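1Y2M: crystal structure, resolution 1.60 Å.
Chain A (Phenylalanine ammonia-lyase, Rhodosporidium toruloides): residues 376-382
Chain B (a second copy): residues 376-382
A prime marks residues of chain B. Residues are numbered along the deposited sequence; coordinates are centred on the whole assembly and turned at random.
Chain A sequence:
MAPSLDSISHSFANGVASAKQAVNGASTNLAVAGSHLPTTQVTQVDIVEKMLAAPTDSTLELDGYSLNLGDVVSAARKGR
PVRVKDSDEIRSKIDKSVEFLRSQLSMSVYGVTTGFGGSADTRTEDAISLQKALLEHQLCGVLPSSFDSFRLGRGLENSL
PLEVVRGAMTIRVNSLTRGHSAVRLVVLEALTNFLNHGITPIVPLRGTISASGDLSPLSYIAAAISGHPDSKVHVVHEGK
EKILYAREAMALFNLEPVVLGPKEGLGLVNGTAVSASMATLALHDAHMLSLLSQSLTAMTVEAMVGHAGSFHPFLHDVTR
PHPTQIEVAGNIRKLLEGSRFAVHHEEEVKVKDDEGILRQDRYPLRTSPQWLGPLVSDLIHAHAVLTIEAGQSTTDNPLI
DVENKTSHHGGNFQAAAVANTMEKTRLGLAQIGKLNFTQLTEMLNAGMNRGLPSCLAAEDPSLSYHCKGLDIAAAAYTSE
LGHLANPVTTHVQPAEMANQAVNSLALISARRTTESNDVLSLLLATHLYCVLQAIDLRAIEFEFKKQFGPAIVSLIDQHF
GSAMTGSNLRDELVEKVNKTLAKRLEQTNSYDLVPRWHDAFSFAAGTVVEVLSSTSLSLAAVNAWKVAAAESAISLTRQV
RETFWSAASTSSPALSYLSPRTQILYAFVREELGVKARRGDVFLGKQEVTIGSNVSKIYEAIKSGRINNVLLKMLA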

# COMPACT_ATOMS: atom_id res chain seq x y z
N VAL A 376 19.67 -6.87 -5.92
CA VAL A 376 20.97 -7.22 -5.35
C VAL A 376 21.81 -5.98 -5.04
O VAL A 376 22.42 -5.91 -3.97
CB VAL A 376 21.74 -8.21 -6.21
CG1 VAL A 376 23.17 -8.38 -5.75
CG2 VAL A 376 21.02 -9.53 -6.23
N SER A 377 21.77 -4.99 -5.94
CA SER A 377 22.49 -3.74 -5.69
C SER A 377 21.94 -3.07 -4.42
O SER A 377 22.71 -2.50 -3.62
CB SER A 377 22.40 -2.79 -6.85
OG SER A 377 23.31 -1.70 -6.66
N ASP A 378 20.61 -3.14 -4.22
CA ASP A 378 20.00 -2.60 -3.01
C ASP A 378 20.48 -3.31 -1.75
O ASP A 378 20.71 -2.70 -0.72
CB ASP A 378 18.49 -2.68 -3.07
CG ASP A 378 17.89 -1.65 -3.96
OD1 ASP A 378 18.63 -0.74 -4.42
OD2 ASP A 378 16.66 -1.72 -4.23
N LEU A 379 20.58 -4.64 -1.82
CA LEU A 379 21.07 -5.46 -0.69
C LEU A 379 22.53 -5.14 -0.34
O LEU A 379 22.91 -5.01 0.81
CB LEU A 379 20.92 -6.95 -0.94
CG LEU A 379 19.46 -7.45 -1.04
CD1 LEU A 379 19.42 -8.88 -1.52
CD2 LEU A 379 18.77 -7.30 0.27
N ILE A 380 23.33 -4.92 -1.37
CA ILE A 380 24.72 -4.48 -1.17
C ILE A 380 24.77 -3.09 -0.55
O ILE A 380 25.65 -2.83 0.30
CB ILE A 380 25.53 -4.57 -2.46
CG1 ILE A 380 25.58 -6.04 -2.88
CG2 ILE A 380 26.92 -3.98 -2.30
CD1 ILE A 380 26.19 -6.29 -4.25
N HIS A 381 23.92 -2.19 -1.01
CA HIS A 381 23.83 -0.86 -0.44
C HIS A 381 23.40 -0.91 1.02
O HIS A 381 23.98 -0.24 1.86
CB HIS A 381 22.81 -0.03 -1.26
CG HIS A 381 22.70 1.40 -0.82
ND1 HIS A 381 21.89 1.79 0.23
CD2 HIS A 381 23.30 2.52 -1.27
CE1 HIS A 381 22.04 3.09 0.41
NE2 HIS A 381 22.88 3.56 -0.49
N ALA A 382 22.37 -1.70 1.32
CA ALA A 382 21.90 -1.90 2.69
C ALA A 382 23.03 -2.40 3.58
O ALA A 382 23.17 -1.95 4.72
CB ALA A 382 20.78 -2.88 2.72
N VAL B 376 18.90 10.59 0.45
CA VAL B 376 19.86 11.19 -0.47
C VAL B 376 20.77 10.15 -1.03
O VAL B 376 21.13 10.20 -2.21
CB VAL B 376 20.60 12.37 0.20
CG1 VAL B 376 21.77 12.87 -0.66
CG2 VAL B 376 19.60 13.48 0.44
N SER B 377 21.19 9.18 -0.20
CA SER B 377 22.01 8.10 -0.70
C SER B 377 21.28 7.34 -1.80
O SER B 377 21.89 6.94 -2.76
CB SER B 377 22.50 7.14 0.42
OG SER B 377 23.49 6.26 -0.07
N ASP B 378 19.96 7.14 -1.62
CA ASP B 378 19.15 6.46 -2.60
C ASP B 378 19.10 7.26 -3.88
O ASP B 378 19.20 6.69 -4.97
CB ASP B 378 17.73 6.24 -2.07
CG ASP B 378 17.65 5.13 -1.09
OD1 ASP B 378 18.62 4.35 -0.96
OD2 ASP B 378 16.55 4.99 -0.48
N LEU B 379 18.98 8.58 -3.79
CA LEU B 379 18.96 9.37 -5.02
C LEU B 379 20.30 9.32 -5.78
O LEU B 379 20.32 9.26 -7.00
CB LEU B 379 18.62 10.80 -4.69
CG LEU B 379 17.20 11.04 -4.17
CD1 LEU B 379 17.00 12.43 -3.61
CD2 LEU B 379 16.20 10.69 -5.26
N ILE B 380 21.40 9.34 -5.05
CA ILE B 380 22.72 9.18 -5.69
C ILE B 380 22.92 7.78 -6.34
O ILE B 380 23.49 7.62 -7.43
CB ILE B 380 23.81 9.46 -4.65
CG1 ILE B 380 23.70 10.92 -4.18
CG2 ILE B 380 25.22 9.11 -5.16
CD1 ILE B 380 24.66 11.24 -3.05
N HIS B 381 22.42 6.76 -5.64
CA HIS B 381 22.41 5.41 -6.23
C HIS B 381 21.58 5.35 -7.51
O HIS B 381 22.05 4.89 -8.58
CB HIS B 381 21.84 4.43 -5.19
CG HIS B 381 21.92 3.00 -5.60
ND1 HIS B 381 20.98 2.40 -6.42
CD2 HIS B 381 22.80 2.02 -5.26
CE1 HIS B 381 21.30 1.12 -6.57
NE2 HIS B 381 22.39 0.87 -5.89
N ALA B 382 20.37 5.89 -7.45
CA ALA B 382 19.53 5.94 -8.63
C ALA B 382 20.22 6.65 -9.79
O ALA B 382 20.13 6.22 -10.96
CB ALA B 382 18.25 6.62 -8.34

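Both stretches are single helical segments, each part of a longer helix that begins earlier and continues later in its chain. Their N-to-C directions differ by 140°, so the two helices run roughly against each other, but well off a strict antiparallel line. The axes stay 12.1 Å apart at closest approach. At that spacing the backbones do not touch, and the histidine side chains reach across to the short serine side chains. The closest register is His381 with His381′, whose CA atoms lie 8.7 Å apart.

His381 and His381′ dominate the contact. They cover the most surface on their respective sides, and both point their CA-to-CB bonds toward the opposing helix. Both take the t rotamer at chi1, with chi2 near -84°. This extends each imidazole across the gap to the other chain.

Ser377 and Ser377′ receive these rings. The NE2 of His381 hydrogen-bonds to the OG of Ser377′ at 2.8 Å. The matching bond joins the OG of Ser377 to the NE2 of His381′, also at 2.8 Å. An imidazole nitrogen and a hydroxyl can each give or accept a proton, and either partner could be the donor in both bonds. Each hydroxyl lies at the edge of the ring, near its plane, where the lone pair or N-H of NE2 is directed. The serines also point toward the other stretch and use the t rotamer.

Serine and histidine are four residues apart, so they sit about one helical turn from each other on the same face. The N of His381 hydrogen-bonds to the O of Ser377 at 2.9 Å, and the N of His381′ to the O of Ser377′ at 2.9 Å. Each helix presents one serine and one histidine on the face toward the other, and the two copies meet in a reciprocal way: the histidine of each bonds the serine of the other.

Between these bonds the two histidines meet each other. The CD2 of His381 lies 4.1 Å from the CD2 of His381′. The ring centroids are 5.6 Å apart and the planes stand at 83°, an oblique arrangement. This is a van der Waals contact between carbons.

Asp378 and Asp378′ add a smaller contribution. Their CA-to-CB bonds point sideways, but their carboxylates come nearer. The OD1 of Asp378 is 3.9 Å from the CE1 of His381′, and the OD1 of Asp378′ is 3.9 Å from the CE1 of His381. These are contacts, not hydrogen bonds.

Val376, Leu379, Ile380 and Ala382, with their counterparts, take no part. The contact buries 238 Å² in total, and its hydrogen bonding is entirely between side chains.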